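Local coordinates for protein tail component (Lactobacillus phage J-1, PDB 5LY8) that probably binds saccharides on the host cell surface, as the second carbohydrate-binding module of the evolved distal tail protein of a phage that infects Lactobacillus casei, at residues Asp136-Ser141 with Leu158-Tyr163; Val100-Asn105 with Arg220-Asn225; Ser89-Phe94 with Ser203-Gly208; Ile172-Asp177 with Ser199-Val204; Leu31-Thr36 with Ser77-Ile82. All coordinates share one frame; numbering follows the deposited sequence. Where two conformers were deposited one is given.

Contact 1. Residues Asp136-Ser141 with Leu158-Tyr163; sequences DQWVFS and LPRNYY
R160, bent at chi2 (-80°) and chi3 (-78°), makes both the salt bridge to D136 and a cation-pi contact with W138. In the D136 conformer described, OD2 takes both donors of a side-on salt bridge, from R160 NE at 2.9 Å and R160 NH2 at 3.2 Å, both from the same face of the carboxylate. D165 is a second acidic partner of R160 NH2. R160 lies over one face of the indole: CD over the five-membered ring, 3.9 Å from its centroid, CZ over the six-membered ring. The guanidinium is tilted 64° from the indole, making this a cation-pi contact without flat stacking. Among the neutral hydrogen bonds, Q137 NE2, in the conformer described, donates to L158 O at 2.8 Å and also to W138 O, which accepts L158 N as well; an amide suits this place between two carbonyls. The apolar part is carried by L158, whose CB meets W138 CD1 at 3.6 Å and whose CD2 meets F140 CB at 4.0 Å. The contact joins the end of strand 151-158 and the loop after it to strand 138-144, with D136 and Q137 before it, in a concanavalin-like beta fold, beside the magnesium site that includes D130 and N135.

Contact 2. Residues Val100-Asn105 with Arg220-Asn225; sequences VNVGTN and RGWSIN
V102 presents one methyl, CG2, to the face of the W222 indole. The carbon stands 3.7 Å from the centroid of the six-membered ring and only 5° off its normal, a CH-pi contact. A chi1 of 57° sets CG1 between the backbone N and the carbonyl carbon and leaves CG2 anti to N; valine suits the place because its branch puts one methyl over the indole while its compact body lies against I224. The I224 side chain lies beside V102 and points the same way; its CD1 comes 3.7 Å from V102 CB. T104 approaches W222 differently, with CB at the edge of the ring near its plane. On the other face of the sheet, the N225 side chain crosses that of N101, and N225 OD1 comes 3.3 Å from N101 CB; N225 OD1 is hydrogen-bonded to Q227, a ligand of one magnesium ion.

Backbone pairing sets these positions. N101 with N225 and G103 with S223 are hydrogen-bonded pairs, linked by N225 N to N101 O and G103 N to S223 O, both 2.9 Å, and by the two reciprocal bonds. V102 and I224 form the non-hydrogen-bonded pair between them. This is the regular antiparallel ladder of strands 94-103 and 223-238 in a concanavalin-like fold. Its end adjoins the second magnesium site: T104 OG1, in the conformer described, is hydrogen-bonded to the metal ligand D130, a second-shell contact.

Contact 3. Residues Ser89-Phe94 with Ser203-Gly208; sequences SNTANF and SVPIDG
The side chain of N90 crosses that of P205 obliquely and lies close to I206 O. CB is 3.5 Å from I206 O. CG, set between the backbone N and the carbonyl carbon at chi1 54°, is 3.7 Å from P205 CB. At the tip the amide divides its work: OD1 touches P205 CB at 3.3 Å, while ND2 donates to a water at 2.9 Å, and that water donates in turn to I206 O. Asparagine fits because its short amide can pack on a proline ring and still bridge to a carbonyl through solvent. Its backbone joins in as well, N90 O accepting from I206 N at 3.2 Å. S89 OG, one residue before N90, accepts from T91 N, an ST turn. Farther on, F94 and I206 reach toward each other tip to tip, with F94 CE2 3.6 Å from I206 CD1, an apolar contact suited to two buried side chains. No alpha-helix is near, though a 3-10 segment, 201-203, leads into the second loop; the two loops meet where strand 94-103 and strand 208-216 begin, F94 and I206 both packing on F231, and N90 on W233, of strand 223-238.

Contact 4. Residues Ile172-Asp177 with Ser199-Val204; sequences ITKMGD and SGFSSV
F201 receives the side chain of K174 across its ring. The ammonium NZ stands over the face, 4.7 Å from the ring centroid and 20° off the normal, a cation-pi contact. Nearer its base, the K174 side chain brings CD to 3.7 Å from F201 CE2. L179 and V123, from strands 178-185 and 121-130, also pack on this phenylalanine. The other flat group is the carboxylate of D177. Its OD1 is approached by S202 N nearly along the C-O axis at 2.9 Å, and by S202 OG from above the plane, 47° out of it, at 2.7 Å. Serine suits this place because its backbone and its short hydroxyl can serve one oxygen together. OD2 accepts from a water that also accepts from G200 N.

Lysine suits this place by its length. With CG anti to the backbone N and every later torsion also extended, the straight side chain carries NZ to F201 O, 2.9 Å away. That carbonyl accepts V204 N as well, from the opposite face of its plane. NZ also donates to T91 O and to a water that donates to V204 O. G176, with its positive phi, lets the chain turn after the strand.

A buried ammonium group is thus paid for by carbonyl oxygens, water and an aromatic face, which would favour its charged form. D177 OD1, with two donors from the start of a 3-10 segment, is likewise probably kept ionised.

Contact 5. Residues Leu31-Thr36 with Ser77-Ile82; sequences LNNGVT and SMSGTI
N32 meets S77 because chi1 of -61° puts its CG anti to the carbonyl carbon and beside its own backbone N, and chi2 of -41° then turns OD1 toward S77 N, which it accepts at 2.9 Å. M78 is shaped by a bend at chi3, -69°, which places CE 3.8 Å from L31 CD2; the two apolar chains lie side by side and point the same way. Methionine, long and flexible, and leucine, with its end methyls, suit such an apolar contact between buried M78 and the more exposed L31.

The backbone N of N32 completes the grip, donating to S77 O at 2.9 Å. N32 therefore clasps both polar backbone atoms of S77, one with its main chain and one with its side chain, the amide oxygen doing what a strand carbonyl usually does. Its backbone has left-handed helical angles, which asparagine tolerates well, and the chain turns away from the strand there. A water sits inside the turn: it accepts from N33 N at 3.1 Å, donates to S77 OG at 2.8 Å and lies 2.7 Å from S79 OG. The serine hydroxyls have further partners, Q50 for S77 and T210 for S79. Beside them G34, with no side chain, passes close, its CA 3.3 Å from the S79 OG of the conformer described.

L31 and M78 form a non-hydrogen-bonded antiparallel pair, part of the short ladder between strand 30-31 and strand 73-81 of the mixed sheet, which the loop leaves at N32.

How the contacts relate
Contacts 1 and 2 form one cluster at one end of the module, centres 13 Å apart, and meet directly: W138 packs on V102 and T104, and R160 NH2 lies 3.3 Å from T104 O. Contact 2 holds N105 of the magnesium site completed by A106, E108, D130, S132 and N135, and contact 1 lies beside it; contact 2 also reaches the other site through Q227. Contacts 3 and 4, with centres 8 Å apart, lie on the other side of the chain's centre from contact 2, sharing S203 and V204 and joined by the T91 O to K174 NZ bond. Contact 5 links to contact 3 by the D207 O to I82 N bond, and its M78 is about 12 Å, side chain to ion, from a magnesium. Contacts 3 and 4 lie away from both metals.

Contact 1. Residues Asp136-Ser141 with Leu158-Tyr163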
# COMPACT_ATOMS: atom_id res chain seq x y z
N ASP A 136 -0.08 -6.35 -20.38
CA ASP A 136 0.87 -5.77 -19.41
C ASP A 136 0.34 -4.45 -18.83
O ASP A 136 1.08 -3.54 -18.41
CB ASP A 136 2.28 -5.69 -20.00
CG ASP A 136 2.59 -4.45 -20.78
OD1 ASP A 136 1.68 -3.95 -21.47
OD2 ASP A 136 3.73 -3.94 -20.64
N GLN A 137 -0.96 -4.34 -18.84
CA GLN A 137 -1.57 -3.18 -18.28
C GLN A 137 -1.50 -3.29 -16.74
O GLN A 137 -1.80 -4.33 -16.14
CB GLN A 137 -3.02 -3.11 -18.75
CG GLN A 137 -3.74 -1.84 -18.34
CD GLN A 137 -3.10 -0.60 -18.89
OE1 GLN A 137 -3.07 -0.38 -20.10
NE2 GLN A 137 -2.53 0.20 -18.01
N TRP A 138 -1.06 -2.21 -16.13
CA TRP A 138 -1.20 -2.12 -14.70
C TRP A 138 -2.16 -0.99 -14.31
O TRP A 138 -2.42 -0.07 -15.08
CB TRP A 138 0.11 -2.14 -13.97
CG TRP A 138 1.16 -1.18 -14.40
CD1 TRP A 138 0.97 -0.00 -15.07
CD2 TRP A 138 2.52 -1.20 -14.00
NE1 TRP A 138 2.15 0.70 -15.14
CE2 TRP A 138 3.12 -0.02 -14.50
CE3 TRP A 138 3.30 -2.09 -13.28
CZ2 TRP A 138 4.48 0.29 -14.26
CZ3 TRP A 138 4.64 -1.81 -13.08
CH2 TRP A 138 5.23 -0.64 -13.58
N VAL A 139 -2.77 -1.16 -13.15
CA VAL A 139 -3.83 -0.29 -12.66
C VAL A 139 -3.45 0.21 -11.27
O VAL A 139 -3.05 -0.57 -10.43
CB VAL A 139 -5.19 -1.03 -12.60
CG1 VAL A 139 -6.27 -0.14 -12.00
CG2 VAL A 139 -5.65 -1.51 -13.99
N PHE A 140 -3.65 1.50 -11.05
CA PHE A 140 -3.46 2.17 -9.78
C PHE A 140 -4.85 2.49 -9.24
O PHE A 140 -5.64 3.11 -9.94
CB PHE A 140 -2.65 3.44 -10.04
CG PHE A 140 -2.52 4.50 -8.99
CD1 PHE A 140 -2.19 4.16 -7.68
CD2 PHE A 140 -2.63 5.83 -9.32
CE1 PHE A 140 -2.00 5.16 -6.72
CE2 PHE A 140 -2.46 6.83 -8.36
CZ PHE A 140 -2.15 6.49 -7.07
N SER A 141 -5.15 2.01 -8.02
CA SER A 141 -6.45 2.26 -7.41
C SER A 141 -6.33 2.77 -6.01
O SER A 141 -5.33 2.52 -5.33
CB SER A 141 -7.33 1.01 -7.46
OG SER A 141 -6.88 -0.01 -6.58
N LEU A 158 -2.89 2.94 -16.06
CA LEU A 158 -1.66 3.69 -16.25
C LEU A 158 -1.08 3.46 -17.64
O LEU A 158 -0.70 2.33 -17.95
CB LEU A 158 -0.62 3.27 -15.22
CG LEU A 158 -1.01 3.47 -13.77
CD1 LEU A 158 0.12 3.00 -12.88
CD2 LEU A 158 -1.36 4.93 -13.48
N PRO A 159 -0.95 4.51 -18.48
CA PRO A 159 -0.39 4.27 -19.82
C PRO A 159 1.05 3.75 -19.71
O PRO A 159 1.90 4.42 -19.12
CB PRO A 159 -0.49 5.63 -20.51
CG PRO A 159 -0.62 6.63 -19.39
CD PRO A 159 -1.36 5.91 -18.29
N ARG A 160 1.32 2.58 -20.26
CA ARG A 160 2.64 1.96 -20.12
C ARG A 160 3.81 2.71 -20.71
O ARG A 160 4.91 2.50 -20.32
CB ARG A 160 2.61 0.51 -20.58
CG ARG A 160 1.98 -0.41 -19.53
CD ARG A 160 2.97 -0.75 -18.42
NE ARG A 160 3.93 -1.77 -18.78
CZ ARG A 160 5.11 -1.91 -18.18
NH1 ARG A 160 5.50 -1.04 -17.26
NH2 ARG A 160 5.90 -2.89 -18.50
N ASN A 161 3.56 3.60 -21.65
CA ASN A 161 4.63 4.38 -22.23
C ASN A 161 5.16 5.40 -21.26
O ASN A 161 6.30 5.78 -21.36
CB ASN A 161 4.11 5.11 -23.48
CG ASN A 161 5.17 5.94 -24.16
OD1 ASN A 161 6.21 5.43 -24.50
ND2 ASN A 161 4.91 7.22 -24.31
N TYR A 162 4.30 5.86 -20.37
CA TYR A 162 4.61 6.86 -19.38
C TYR A 162 5.02 6.15 -18.06
O TYR A 162 5.98 6.49 -17.47
CB TYR A 162 3.41 7.78 -19.17
CG TYR A 162 3.55 8.94 -18.19
CD1 TYR A 162 3.90 10.20 -18.63
CD2 TYR A 162 3.35 8.78 -16.85
CE1 TYR A 162 4.05 11.26 -17.75
CE2 TYR A 162 3.49 9.84 -15.99
CZ TYR A 162 3.84 11.08 -16.44
OH TYR A 162 3.95 12.11 -15.56
N TYR A 163 4.22 5.18 -17.67
CA TYR A 163 4.44 4.43 -16.42
C TYR A 163 5.24 3.19 -16.71
O TYR A 163 4.70 2.09 -16.80
CB TYR A 163 3.12 4.12 -15.75
CG TYR A 163 2.46 5.36 -15.22
CD1 TYR A 163 2.79 5.87 -13.97
CD2 TYR A 163 1.49 6.03 -15.97
CE1 TYR A 163 2.18 7.02 -13.47
CE2 TYR A 163 0.85 7.17 -15.47
CZ TYR A 163 1.20 7.66 -14.22
OH TYR A 163 0.61 8.80 -13.73
O HOH W 1 -0.66 1.14 -21.70

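Contact 2. Residues Val100-Asn105 with Arg220-Asn225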
# COMPACT_ATOMS: atom_id res chain seq x y z
N VAL A 100 8.98 1.55 -3.97
CA VAL A 100 9.00 0.24 -4.62
C VAL A 100 9.74 0.34 -5.95
O VAL A 100 9.92 1.42 -6.52
CB VAL A 100 7.56 -0.30 -4.88
CG1 VAL A 100 6.82 -0.58 -3.56
CG2 VAL A 100 6.74 0.65 -5.76
N ASN A 101 10.15 -0.82 -6.45
CA ASN A 101 10.61 -0.94 -7.81
C ASN A 101 9.71 -2.03 -8.39
O ASN A 101 9.57 -3.11 -7.81
CB ASN A 101 12.08 -1.33 -7.87
CG ASN A 101 12.60 -1.41 -9.29
OD1 ASN A 101 13.36 -0.53 -9.76
ND2 ASN A 101 12.27 -2.43 -9.99
N VAL A 102 9.05 -1.70 -9.50
CA VAL A 102 8.09 -2.65 -10.00
C VAL A 102 8.16 -2.68 -11.51
O VAL A 102 8.41 -1.66 -12.16
CB VAL A 102 6.67 -2.33 -9.36
CG1 VAL A 102 6.18 -0.90 -9.61
CG2 VAL A 102 5.62 -3.38 -9.72
N GLY A 103 8.03 -3.89 -12.05
CA GLY A 103 8.07 -4.10 -13.49
C GLY A 103 7.16 -5.25 -13.84
O GLY A 103 6.98 -6.15 -13.04
N THR A 104 6.63 -5.24 -15.09
CA THR A 104 5.74 -6.33 -15.47
C THR A 104 5.92 -6.66 -16.96
O THR A 104 6.67 -6.01 -17.71
CB THR A 104 4.27 -6.04 -15.01
OG1 THR A 104 3.42 -7.20 -15.19
CG2 THR A 104 3.65 -4.82 -15.71
N ASN A 105 5.09 -7.60 -17.35
CA ASN A 105 5.15 -8.14 -18.71
C ASN A 105 3.85 -8.81 -18.98
O ASN A 105 2.98 -8.94 -18.10
CB ASN A 105 6.35 -9.03 -19.08
CG ASN A 105 7.76 -8.52 -19.10
OD1 ASN A 105 8.65 -9.16 -18.55
ND2 ASN A 105 8.04 -7.58 -19.99
N ARG A 220 2.70 -16.68 -13.33
CA ARG A 220 4.02 -16.13 -13.07
C ARG A 220 3.90 -14.72 -12.50
O ARG A 220 2.99 -13.97 -12.87
CB ARG A 220 4.98 -16.22 -14.27
CG ARG A 220 4.71 -15.27 -15.41
CD ARG A 220 5.90 -15.22 -16.36
NE ARG A 220 6.15 -16.51 -16.99
CZ ARG A 220 7.22 -16.79 -17.74
NH1 ARG A 220 8.15 -15.88 -17.94
NH2 ARG A 220 7.36 -18.00 -18.27
N GLY A 221 4.77 -14.42 -11.55
CA GLY A 221 4.72 -13.14 -10.87
C GLY A 221 5.40 -12.01 -11.58
O GLY A 221 6.36 -12.20 -12.33
N TRP A 222 4.97 -10.81 -11.26
CA TRP A 222 5.65 -9.62 -11.73
C TRP A 222 6.95 -9.39 -10.92
O TRP A 222 7.21 -10.13 -9.96
CB TRP A 222 4.71 -8.41 -11.70
CG TRP A 222 4.22 -7.89 -10.38
CD1 TRP A 222 4.49 -8.38 -9.12
CD2 TRP A 222 3.42 -6.73 -10.19
NE1 TRP A 222 3.87 -7.60 -8.17
CE2 TRP A 222 3.22 -6.57 -8.80
CE3 TRP A 222 2.85 -5.80 -11.07
CZ2 TRP A 222 2.47 -5.51 -8.28
CZ3 TRP A 222 2.11 -4.76 -10.55
CH2 TRP A 222 1.92 -4.63 -9.17
N SER A 223 7.74 -8.39 -11.31
CA SER A 223 8.96 -8.08 -10.58
C SER A 223 8.64 -6.98 -9.60
O SER A 223 8.15 -5.93 -9.97
CB SER A 223 10.06 -7.62 -11.52
OG SER A 223 10.45 -8.67 -12.40
N ILE A 224 8.83 -7.27 -8.30
CA ILE A 224 8.47 -6.31 -7.28
C ILE A 224 9.45 -6.32 -6.13
O ILE A 224 9.82 -7.38 -5.65
CB ILE A 224 7.01 -6.60 -6.78
CG1 ILE A 224 6.54 -5.63 -5.69
CG2 ILE A 224 6.81 -8.05 -6.32
CD1 ILE A 224 6.48 -4.19 -6.11
N ASN A 225 9.88 -5.12 -5.70
CA ASN A 225 10.68 -5.04 -4.51
C ASN A 225 10.31 -3.77 -3.75
O ASN A 225 9.72 -2.85 -4.33
CB ASN A 225 12.16 -5.23 -4.77
CG ASN A 225 12.85 -4.14 -5.53
OD1 ASN A 225 12.82 -2.98 -5.11
ND2 ASN A 225 13.46 -4.50 -6.66

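Contact 3. Residues Ser89-Phe94 with Ser203-Gly208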
# COMPACT_ATOMS: atom_id res chain seq x y z
N SER A 89 -3.67 13.05 19.05
CA SER A 89 -4.63 12.80 17.98
C SER A 89 -4.17 11.69 17.07
O SER A 89 -2.98 11.60 16.73
CB SER A 89 -4.86 14.05 17.12
OG SER A 89 -5.66 13.78 15.98
N ASN A 90 -5.12 10.85 16.65
CA ASN A 90 -4.88 9.88 15.59
C ASN A 90 -5.82 10.14 14.40
O ASN A 90 -5.93 9.32 13.48
CB ASN A 90 -4.91 8.44 16.06
CG ASN A 90 -6.15 8.07 16.79
OD1 ASN A 90 -7.14 8.81 16.81
ND2 ASN A 90 -6.11 6.94 17.47
N THR A 91 -6.46 11.31 14.41
CA THR A 91 -7.35 11.73 13.31
C THR A 91 -6.67 12.83 12.51
O THR A 91 -7.24 13.30 11.51
CB THR A 91 -8.71 12.20 13.83
OG1 THR A 91 -8.51 13.26 14.78
CG2 THR A 91 -9.53 11.07 14.47
N ALA A 92 -5.46 13.24 12.93
CA ALA A 92 -4.68 14.30 12.33
C ALA A 92 -4.06 13.93 10.98
O ALA A 92 -4.15 12.78 10.51
CB ALA A 92 -3.63 14.80 13.33
N ASN A 93 -3.44 14.93 10.34
CA ASN A 93 -2.82 14.78 9.03
C ASN A 93 -1.61 13.85 9.06
O ASN A 93 -0.95 13.72 10.09
CB ASN A 93 -2.37 16.14 8.49
CG ASN A 93 -3.45 17.16 8.24
OD1 ASN A 93 -3.14 18.34 7.99
ND2 ASN A 93 -4.71 16.75 8.32
N PHE A 94 -1.34 13.19 7.93
CA PHE A 94 -0.21 12.27 7.89
C PHE A 94 0.25 12.07 6.49
O PHE A 94 -0.44 12.44 5.55
CB PHE A 94 -0.62 10.88 8.48
CG PHE A 94 -1.74 10.16 7.76
CD1 PHE A 94 -1.55 9.60 6.49
CD2 PHE A 94 -2.99 10.03 8.35
CE1 PHE A 94 -2.60 8.97 5.82
CE2 PHE A 94 -4.02 9.34 7.70
CZ PHE A 94 -3.83 8.83 6.43
N SER A 203 -12.42 13.22 10.88
CA SER A 203 -12.77 12.68 12.20
C SER A 203 -12.48 11.17 12.32
O SER A 203 -12.73 10.60 13.39
CB SER A 203 -14.24 12.94 12.50
OG SER A 203 -14.45 14.34 12.61
N VAL A 204 -12.00 10.55 11.25
CA VAL A 204 -11.78 9.11 11.21
C VAL A 204 -10.35 8.78 11.62
O VAL A 204 -9.41 9.29 11.02
CB VAL A 204 -12.11 8.55 9.80
CG1 VAL A 204 -11.80 7.04 9.72
CG2 VAL A 204 -13.58 8.82 9.44
N PRO A 205 -10.16 7.94 12.66
CA PRO A 205 -8.81 7.64 13.12
C PRO A 205 -8.13 6.51 12.38
O PRO A 205 -8.78 5.73 11.66
CB PRO A 205 -9.02 7.25 14.59
CG PRO A 205 -10.44 6.79 14.67
CD PRO A 205 -11.20 7.36 13.55
N ILE A 206 -6.83 6.38 12.61
CA ILE A 206 -6.03 5.25 12.15
C ILE A 206 -5.17 4.75 13.30
O ILE A 206 -4.78 5.53 14.19
CB ILE A 206 -5.22 5.47 10.85
CG1 ILE A 206 -4.29 6.63 11.00
CG2 ILE A 206 -6.14 5.59 9.58
CD1 ILE A 206 -3.21 6.62 9.96
N ASP A 207 -4.83 3.45 13.28
CA ASP A 207 -3.98 2.87 14.32
C ASP A 207 -3.04 1.79 13.79
O ASP A 207 -2.37 1.14 14.59
CB ASP A 207 -4.83 2.30 15.49
CG ASP A 207 -5.68 1.09 15.09
OD1 ASP A 207 -5.46 0.56 14.00
OD2 ASP A 207 -6.54 0.66 15.89
N GLY A 208 -2.97 1.60 12.48
CA GLY A 208 -2.12 0.54 11.96
C GLY A 208 -1.91 0.64 10.48
O GLY A 208 -2.59 1.38 9.78
O HOH W 2 -3.69 5.47 16.71

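Contact 4. Residues Ile172-Asp177 with Ser199-Val204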
# COMPACT_ATOMS: atom_id res chain seq x y z
N ILE A 172 0.16 7.70 0.54
CA ILE A 172 -1.16 8.08 1.00
C ILE A 172 -0.96 9.28 1.94
O ILE A 172 -0.16 9.19 2.88
CB ILE A 172 -1.93 6.97 1.73
CG1 ILE A 172 -1.95 5.68 0.92
CG2 ILE A 172 -3.36 7.45 2.03
CD1 ILE A 172 -2.67 4.57 1.64
N THR A 173 -1.65 10.38 1.69
CA THR A 173 -1.57 11.56 2.56
C THR A 173 -2.99 11.96 2.96
O THR A 173 -3.92 11.83 2.17
CB THR A 173 -0.84 12.74 1.86
OG1 THR A 173 0.37 12.29 1.28
CG2 THR A 173 -0.51 13.87 2.81
N LYS A 174 -3.14 12.47 4.20
CA LYS A 174 -4.40 13.00 4.70
C LYS A 174 -4.14 14.44 5.10
O LYS A 174 -3.20 14.72 5.85
CB LYS A 174 -4.86 12.21 5.91
CG LYS A 174 -6.10 12.78 6.59
CD LYS A 174 -6.50 11.98 7.79
CE LYS A 174 -7.82 12.44 8.33
NZ LYS A 174 -8.24 11.60 9.48
N MET A 175 -4.98 15.36 4.59
CA MET A 175 -4.93 16.79 4.89
C MET A 175 -6.39 17.15 5.18
O MET A 175 -7.16 17.38 4.23
CB MET A 175 -4.34 17.57 3.70
CG MET A 175 -2.90 17.19 3.35
SD MET A 175 -1.73 17.44 4.73
CE MET A 175 -1.50 19.18 4.65
N GLY A 176 -6.77 17.01 6.46
CA GLY A 176 -8.14 17.18 6.95
C GLY A 176 -9.01 16.14 6.27
O GLY A 176 -8.74 14.94 6.35
N ASP A 177 -10.06 16.60 5.54
CA ASP A 177 -10.96 15.70 4.79
C ASP A 177 -10.41 15.23 3.44
O ASP A 177 -11.01 14.34 2.82
CB ASP A 177 -12.32 16.37 4.55
CG ASP A 177 -13.14 16.64 5.79
OD1 ASP A 177 -13.15 15.79 6.70
OD2 ASP A 177 -13.88 17.66 5.80
N SER A 199 -16.17 13.12 2.88
CA SER A 199 -17.00 13.65 3.94
C SER A 199 -16.68 13.00 5.31
O SER A 199 -16.73 11.77 5.44
CB SER A 199 -18.47 13.40 3.59
OG SER A 199 -19.34 14.15 4.42
N GLY A 200 -16.37 13.84 6.30
CA GLY A 200 -16.08 13.42 7.68
C GLY A 200 -14.76 12.72 7.89
O GLY A 200 -14.48 12.28 9.01
N PHE A 201 -13.94 12.60 6.84
CA PHE A 201 -12.69 11.87 6.96
C PHE A 201 -11.75 12.47 8.01
O PHE A 201 -11.04 11.72 8.67
CB PHE A 201 -12.04 11.75 5.59
CG PHE A 201 -10.89 10.78 5.55
CD1 PHE A 201 -11.11 9.41 5.69
CD2 PHE A 201 -9.61 11.22 5.26
CE1 PHE A 201 -10.05 8.51 5.62
CE2 PHE A 201 -8.54 10.32 5.23
CZ PHE A 201 -8.77 8.97 5.42
N SER A 202 -11.81 13.78 8.22
CA SER A 202 -10.99 14.44 9.23
C SER A 202 -11.30 13.95 10.65
O SER A 202 -10.53 14.27 11.55
CB SER A 202 -11.15 15.95 9.15
OG SER A 202 -12.51 16.33 9.30
N SER A 203 -12.42 13.22 10.88
CA SER A 203 -12.77 12.68 12.20
C SER A 203 -12.48 11.17 12.32
O SER A 203 -12.73 10.60 13.39
CB SER A 203 -14.24 12.94 12.50
OG SER A 203 -14.45 14.34 12.61
N VAL A 204 -12.00 10.55 11.25
CA VAL A 204 -11.78 9.11 11.21
C VAL A 204 -10.35 8.78 11.62
O VAL A 204 -9.41 9.29 11.02
CB VAL A 204 -12.11 8.55 9.80
CG1 VAL A 204 -11.80 7.04 9.72
CG2 VAL A 204 -13.58 8.82 9.44
O HOH W 3 -7.33 8.96 9.28
O HOH W 4 -16.39 16.67 6.23

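Contact 5. Residues Leu31-Thr36 with Ser77-Ile82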
# COMPACT_ATOMS: atom_id res chain seq x y z
N LEU A 31 4.40 -10.21 10.85
CA LEU A 31 4.34 -10.84 9.55
C LEU A 31 3.07 -11.61 9.35
O LEU A 31 2.62 -12.33 10.25
CB LEU A 31 5.53 -11.79 9.40
CG LEU A 31 6.91 -11.13 9.53
CD1 LEU A 31 8.03 -12.17 9.77
CD2 LEU A 31 7.20 -10.20 8.34
N ASN A 32 2.47 -11.46 8.16
CA ASN A 32 1.33 -12.28 7.76
C ASN A 32 0.15 -12.29 8.73
O ASN A 32 -0.54 -13.32 8.85
CB ASN A 32 1.83 -13.70 7.44
CG ASN A 32 2.82 -13.66 6.31
OD1 ASN A 32 2.62 -12.92 5.34
ND2 ASN A 32 3.84 -14.49 6.37
N ASN A 33 -0.17 -11.13 9.33
CA ASN A 33 -1.30 -11.06 10.25
C ASN A 33 -1.96 -9.68 10.21
O ASN A 33 -2.42 -9.17 11.25
CB ASN A 33 -0.83 -11.42 11.68
CG ASN A 33 0.03 -10.35 12.31
OD1 ASN A 33 0.63 -9.51 11.62
ND2 ASN A 33 0.05 -10.29 13.64
N GLY A 34 -1.99 -9.08 9.03
CA GLY A 34 -2.57 -7.76 8.87
C GLY A 34 -3.92 -7.76 8.18
O GLY A 34 -4.64 -8.76 8.21
N VAL A 35 -4.24 -6.64 7.56
CA VAL A 35 -5.54 -6.44 6.93
C VAL A 35 -5.35 -6.22 5.44
O VAL A 35 -4.53 -5.39 5.03
CB VAL A 35 -6.28 -5.23 7.54
CG1 VAL A 35 -7.71 -5.15 7.02
CG2 VAL A 35 -6.27 -5.26 9.07
N THR A 36 -6.09 -6.98 4.63
CA THR A 36 -6.07 -6.83 3.16
C THR A 36 -7.37 -6.22 2.68
O THR A 36 -8.37 -6.29 3.38
CB THR A 36 -5.86 -8.18 2.45
OG1 THR A 36 -7.00 -9.03 2.68
CG2 THR A 36 -4.60 -8.85 2.90
N SER A 77 2.84 -10.39 3.88
CA SER A 77 2.48 -9.09 4.40
C SER A 77 3.31 -8.73 5.60
O SER A 77 3.83 -9.62 6.32
CB SER A 77 1.00 -8.99 4.73
OG SER A 77 0.76 -9.60 5.99
N MET A 78 3.39 -7.43 5.86
CA MET A 78 4.07 -6.86 7.01
C MET A 78 3.17 -5.78 7.55
O MET A 78 2.58 -5.01 6.78
CB MET A 78 5.43 -6.31 6.59
CG MET A 78 6.28 -5.87 7.77
SD MET A 78 7.94 -5.38 7.30
CE MET A 78 8.60 -6.98 6.83
N SER A 79 3.05 -5.71 8.89
CA SER A 79 2.16 -4.75 9.54
C SER A 79 2.81 -4.14 10.75
O SER A 79 3.66 -4.77 11.37
CB SER A 79 0.88 -5.45 10.00
OG SER A 79 0.17 -5.98 8.90
N GLY A 80 2.30 -2.99 11.15
CA GLY A 80 2.76 -2.34 12.38
C GLY A 80 1.65 -1.50 12.97
O GLY A 80 0.62 -1.24 12.33
N THR A 81 1.88 -1.06 14.20
CA THR A 81 0.93 -0.22 14.93
C THR A 81 1.32 1.24 14.86
O THR A 81 2.51 1.58 14.76
CB THR A 81 0.75 -0.70 16.36
OG1 THR A 81 1.97 -0.52 17.05
CG2 THR A 81 0.27 -2.13 16.42
N ILE A 82 0.30 2.10 14.89
CA ILE A 82 0.51 3.55 14.80
C ILE A 82 -0.13 4.19 16.02
O ILE A 82 -1.35 4.14 16.15
CB ILE A 82 -0.09 4.12 13.49
CG1 ILE A 82 0.60 3.49 12.26
CG2 ILE A 82 0.03 5.67 13.45
CD1 ILE A 82 -0.12 3.89 10.96
O HOH W 5 1.26 -8.47 8.53